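PDB 3NWR: A rubisco-like protein from Burkholderia fungorum, which is a RuBisCO-like protein, probably a lyase related to the large chain of RuBisCO. Local coordinates for residues E210-R213 with A214-E218; Q271-R274 with R275-L279. All coordinates share one frame; numbering follows the deposited sequence.

Contact 1. Residues E210-R213 with A214-E218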
# COMPACT_ATOMS: atom_id res chain seq x y z
N GLU A 210 -24.36 -9.78 -11.51
CA GLU A 210 -25.78 -9.44 -11.44
C GLU A 210 -25.98 -7.93 -11.31
O GLU A 210 -26.89 -7.37 -11.92
CB GLU A 210 -26.44 -10.11 -10.24
CG GLU A 210 -26.41 -11.62 -10.24
CD GLU A 210 -27.05 -12.20 -8.99
OE1 GLU A 210 -27.95 -11.55 -8.43
OE2 GLU A 210 -26.64 -13.31 -8.57
N ARG A 211 -25.15 -7.29 -10.50
CA ARG A 211 -25.30 -5.86 -10.26
C ARG A 211 -25.06 -5.06 -11.54
O ARG A 211 -25.82 -4.14 -11.85
CB ARG A 211 -24.37 -5.41 -9.14
CG ARG A 211 -24.65 -4.01 -8.62
CD ARG A 211 -23.86 -3.69 -7.36
NE ARG A 211 -22.48 -3.30 -7.63
CZ ARG A 211 -21.42 -4.09 -7.43
NH1 ARG A 211 -21.58 -5.34 -7.00
NH2 ARG A 211 -20.20 -3.63 -7.69
N VAL A 212 -24.00 -5.40 -12.27
CA VAL A 212 -23.70 -4.69 -13.52
C VAL A 212 -24.83 -4.85 -14.52
O VAL A 212 -25.27 -3.87 -15.12
CB VAL A 212 -22.37 -5.17 -14.15
CG1 VAL A 212 -22.20 -4.59 -15.55
CG2 VAL A 212 -21.18 -4.78 -13.26
N ARG A 213 -25.29 -6.08 -14.71
CA ARG A 213 -26.39 -6.32 -15.64
C ARG A 213 -27.67 -5.57 -15.27
O ARG A 213 -28.29 -4.93 -16.13
CB ARG A 213 -26.66 -7.82 -15.78
CG ARG A 213 -25.51 -8.61 -16.37
CD ARG A 213 -25.90 -10.07 -16.52
NE ARG A 213 -24.94 -10.79 -17.36
CZ ARG A 213 -23.98 -11.58 -16.88
NH1 ARG A 213 -23.85 -11.74 -15.58
NH2 ARG A 213 -23.16 -12.20 -17.71
N ALA A 214 -28.07 -5.63 -14.01
CA ALA A 214 -29.31 -4.96 -13.59
C ALA A 214 -29.19 -3.45 -13.68
O ALA A 214 -30.07 -2.77 -14.20
CB ALA A 214 -29.70 -5.37 -12.18
N VAL A 215 -28.09 -2.91 -13.17
CA VAL A 215 -27.88 -1.47 -13.19
C VAL A 215 -27.79 -0.91 -14.61
O VAL A 215 -28.41 0.12 -14.92
CB VAL A 215 -26.63 -1.06 -12.38
CG1 VAL A 215 -26.28 0.39 -12.62
CG2 VAL A 215 -26.87 -1.31 -10.89
N MET A 216 -27.04 -1.57 -15.48
CA MET A 216 -26.88 -1.05 -16.83
C MET A 216 -28.19 -1.08 -17.62
O MET A 216 -28.41 -0.24 -18.49
CB MET A 216 -25.76 -1.76 -17.60
CG MET A 216 -24.35 -1.34 -17.16
SD MET A 216 -24.11 0.45 -17.10
CE MET A 216 -24.62 0.90 -18.77
N SER A 217 -29.05 -2.05 -17.32
CA SER A 217 -30.37 -2.06 -17.95
C SER A 217 -31.10 -0.75 -17.70
O SER A 217 -31.66 -0.16 -18.63
CB SER A 217 -31.21 -3.23 -17.44
OG SER A 217 -32.46 -3.24 -18.11
N GLU A 218 -31.10 -0.31 -16.45
CA GLU A 218 -31.72 0.96 -16.08
C GLU A 218 -31.01 2.15 -16.70
O GLU A 218 -31.65 3.07 -17.20
CB GLU A 218 -31.80 1.11 -14.56
CG GLU A 218 -32.75 0.12 -13.89
CD GLU A 218 -34.21 0.47 -14.12
OE1 GLU A 218 -34.50 1.52 -14.73
OE2 GLU A 218 -35.07 -0.32 -13.68

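Contact 2. Residues Q271-R274 with R275-L279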
# COMPACT_ATOMS: atom_id res chain seq x y z
N GLN A 271 -1.70 -1.34 -13.67
CA GLN A 271 -1.05 -1.08 -14.96
C GLN A 271 -1.48 -2.14 -15.98
O GLN A 271 -1.76 -1.82 -17.14
CB GLN A 271 0.47 -0.99 -14.83
CG GLN A 271 1.12 -0.65 -16.16
CD GLN A 271 2.61 -0.39 -16.08
OE1 GLN A 271 3.22 -0.45 -15.01
NE2 GLN A 271 3.20 -0.09 -17.23
N SER A 272 -1.56 -3.40 -15.54
CA SER A 272 -1.99 -4.46 -16.45
C SER A 272 -3.46 -4.28 -16.86
O SER A 272 -3.79 -4.42 -18.03
CB SER A 272 -1.76 -5.83 -15.83
OG SER A 272 -0.37 -6.12 -15.81
N LEU A 273 -4.32 -3.95 -15.90
CA LEU A 273 -5.73 -3.73 -16.19
C LEU A 273 -5.89 -2.59 -17.18
O LEU A 273 -6.71 -2.66 -18.09
CB LEU A 273 -6.49 -3.40 -14.91
CG LEU A 273 -7.95 -2.97 -15.06
CD1 LEU A 273 -8.79 -4.12 -15.64
CD2 LEU A 273 -8.49 -2.53 -13.71
N ARG A 274 -5.10 -1.53 -16.99
CA ARG A 274 -5.16 -0.36 -17.87
C ARG A 274 -4.95 -0.73 -19.33
O ARG A 274 -5.58 -0.15 -20.22
CB ARG A 274 -4.10 0.66 -17.45
CG ARG A 274 -3.80 1.75 -18.49
CD ARG A 274 -4.85 2.88 -18.46
NE ARG A 274 -6.15 2.46 -18.97
CZ ARG A 274 -7.26 3.21 -18.96
NH1 ARG A 274 -7.27 4.45 -18.45
NH2 ARG A 274 -8.36 2.69 -19.48
N ARG A 275 -4.05 -1.68 -19.58
CA ARG A 275 -3.73 -2.05 -20.95
C ARG A 275 -4.84 -2.84 -21.64
O ARG A 275 -4.92 -2.86 -22.86
CB ARG A 275 -2.43 -2.85 -21.01
CG ARG A 275 -1.18 -2.01 -20.82
CD ARG A 275 0.05 -2.77 -21.33
NE ARG A 275 0.11 -4.09 -20.71
CZ ARG A 275 0.65 -4.31 -19.52
NH1 ARG A 275 1.17 -3.31 -18.83
NH2 ARG A 275 0.66 -5.54 -19.02
N THR A 276 -5.70 -3.48 -20.86
CA THR A 276 -6.73 -4.33 -21.46
C THR A 276 -8.16 -3.78 -21.41
O THR A 276 -9.05 -4.34 -22.05
CB THR A 276 -6.67 -5.78 -20.91
OG1 THR A 276 -6.76 -5.76 -19.48
CG2 THR A 276 -5.37 -6.44 -21.31
N THR A 277 -8.39 -2.70 -20.67
CA THR A 277 -9.72 -2.09 -20.70
C THR A 277 -9.74 -0.71 -21.35
O THR A 277 -8.90 0.14 -21.05
CB THR A 277 -10.40 -2.01 -19.33
OG1 THR A 277 -11.74 -1.52 -19.50
CG2 THR A 277 -9.66 -1.08 -18.41
N PRO A 278 -10.73 -0.48 -22.22
CA PRO A 278 -10.90 0.82 -22.87
C PRO A 278 -11.78 1.77 -22.06
O PRO A 278 -12.08 2.87 -22.54
CB PRO A 278 -11.59 0.46 -24.18
CG PRO A 278 -12.41 -0.73 -23.83
CD PRO A 278 -11.61 -1.51 -22.81
N LEU A 279 -12.18 1.35 -20.86
CA LEU A 279 -13.08 2.14 -20.03
C LEU A 279 -12.33 3.20 -19.24
O LEU A 279 -11.10 3.17 -19.14
CB LEU A 279 -13.84 1.22 -19.06
CG LEU A 279 -14.59 0.07 -19.74
CD1 LEU A 279 -15.12 -0.92 -18.72
CD2 LEU A 279 -15.72 0.63 -20.59
O HOH W 1 2.36 -0.67 -19.83

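Contact 1. Residues E210-R213 with A214-E218
Arg211 turns CG opposite its backbone N (chi1 -168°), and Val215 places CG2 beside its own N. These torsions set the two side chains alongside each other, pointing the same way, with Arg211 CG 4.2 Å from Val215 CG2. Farther out the arginine chain bends at chi3 (81°). Its guanidinium leaves the valine and forms a salt bridge with Asp196, while NH1 also donates to the carbonyls of Ala201 and Ala206. A second i to i+4 pair is Val212 with Met216. Here Val212 CG1 meets Met216 CG at 4.2 Å, and the methionine chain then folds away. Both pairs sit on a regular backbone. Ala214, Val215 and Met216 each donate N-H to the carbonyl four residues back, with Val215 N 2.9 Å from Arg211 O. The next bond, Ser217 N to Arg213 O, is longer at 3.2 Å. Ala214 and Val215 pack on helix 176-189. Val212, Val215 and Met216 reach Phe234 of strand 233-235, and Val212 also touches helix 240-252. This is regular alpha-helical i+4 to i backbone hydrogen bonding in an outer helix of the RuBisCO-type alpha/beta barrel, with its apolar side packed on the neighbouring strand and helices.

Contact 2. Residues Q271-R274 with R275-L279
Arg274 reaches past the end of its helix and hydrogen-bonds to two loop carbonyls. NH2 donates to Leu279 O at 2.8 Å and to Thr277 O at 3.0 Å. Thr277 O lies in the guanidinium plane, at its edge; Leu279 O is tilted slightly from it. Bends at chi2 (81°) and chi3 (-70°) turn the chain toward these carbonyls. NH1 forms a salt bridge with Asp314 and a hydrogen bond to Gly312 O, so the group is held from more than one direction.

Backbone bonds gather on Leu273 O. It accepts from Thr277 N at 3.1 Å, nearly in line with the carbonyl, and from Thr276 N at 3.1 Å, well above the carbonyl plane. Arg275 N makes only weak bonds, to Gln271 O and Ser272 O.

Arg275 makes the contacts to water and to the second subunit. A water accepts from Gln271 NE2 at 2.8 Å and from Arg275 NH1 at 3.1 Å. The same arginine forms salt bridges with Asp239 and Asp241 of the second subunit, and Ser272 OG also bonds to that Asp239.

Packing is of two kinds. The Arg275 guanidinium lays one face over Ser272 CA, near the rim. Leu273 CD1 meets Thr277 CG2 at 4.2 Å, and both residues touch Ala247 of helix 240-252.

The helix end is weakly bonded and takes part in the interface with the second subunit. Beyond it, Leu279 N donates to Thr277 OG1 at 3.2 Å, an ST turn that leads into strand 280-284 of the RuBisCO-type barrel.

How the contacts relate
Contacts 1 and 2 follow each other along the chain within the catalytic domain. Their centres are about 22 Å apart and their nearest atoms about 9 Å apart, without touching. Helix 240-252 links them indirectly: Val212 of contact 1 packs on its Leu249 and Val250, while Leu279 of contact 2 also packs on Val250. Contact 1 lies in the first half of helix 208-226; contact 2 ends a shorter helix. Only contact 2 meets the second subunit. Asp196, the partner of Arg211, follows Lys195, which is carboxylated at NZ. In RuBisCO the equivalent modified lysine binds the active-site magnesium, consistent with Arg211 lying near that site. A glycerol, probably from crystallisation, lies about 4 Å from the Met216 side chain.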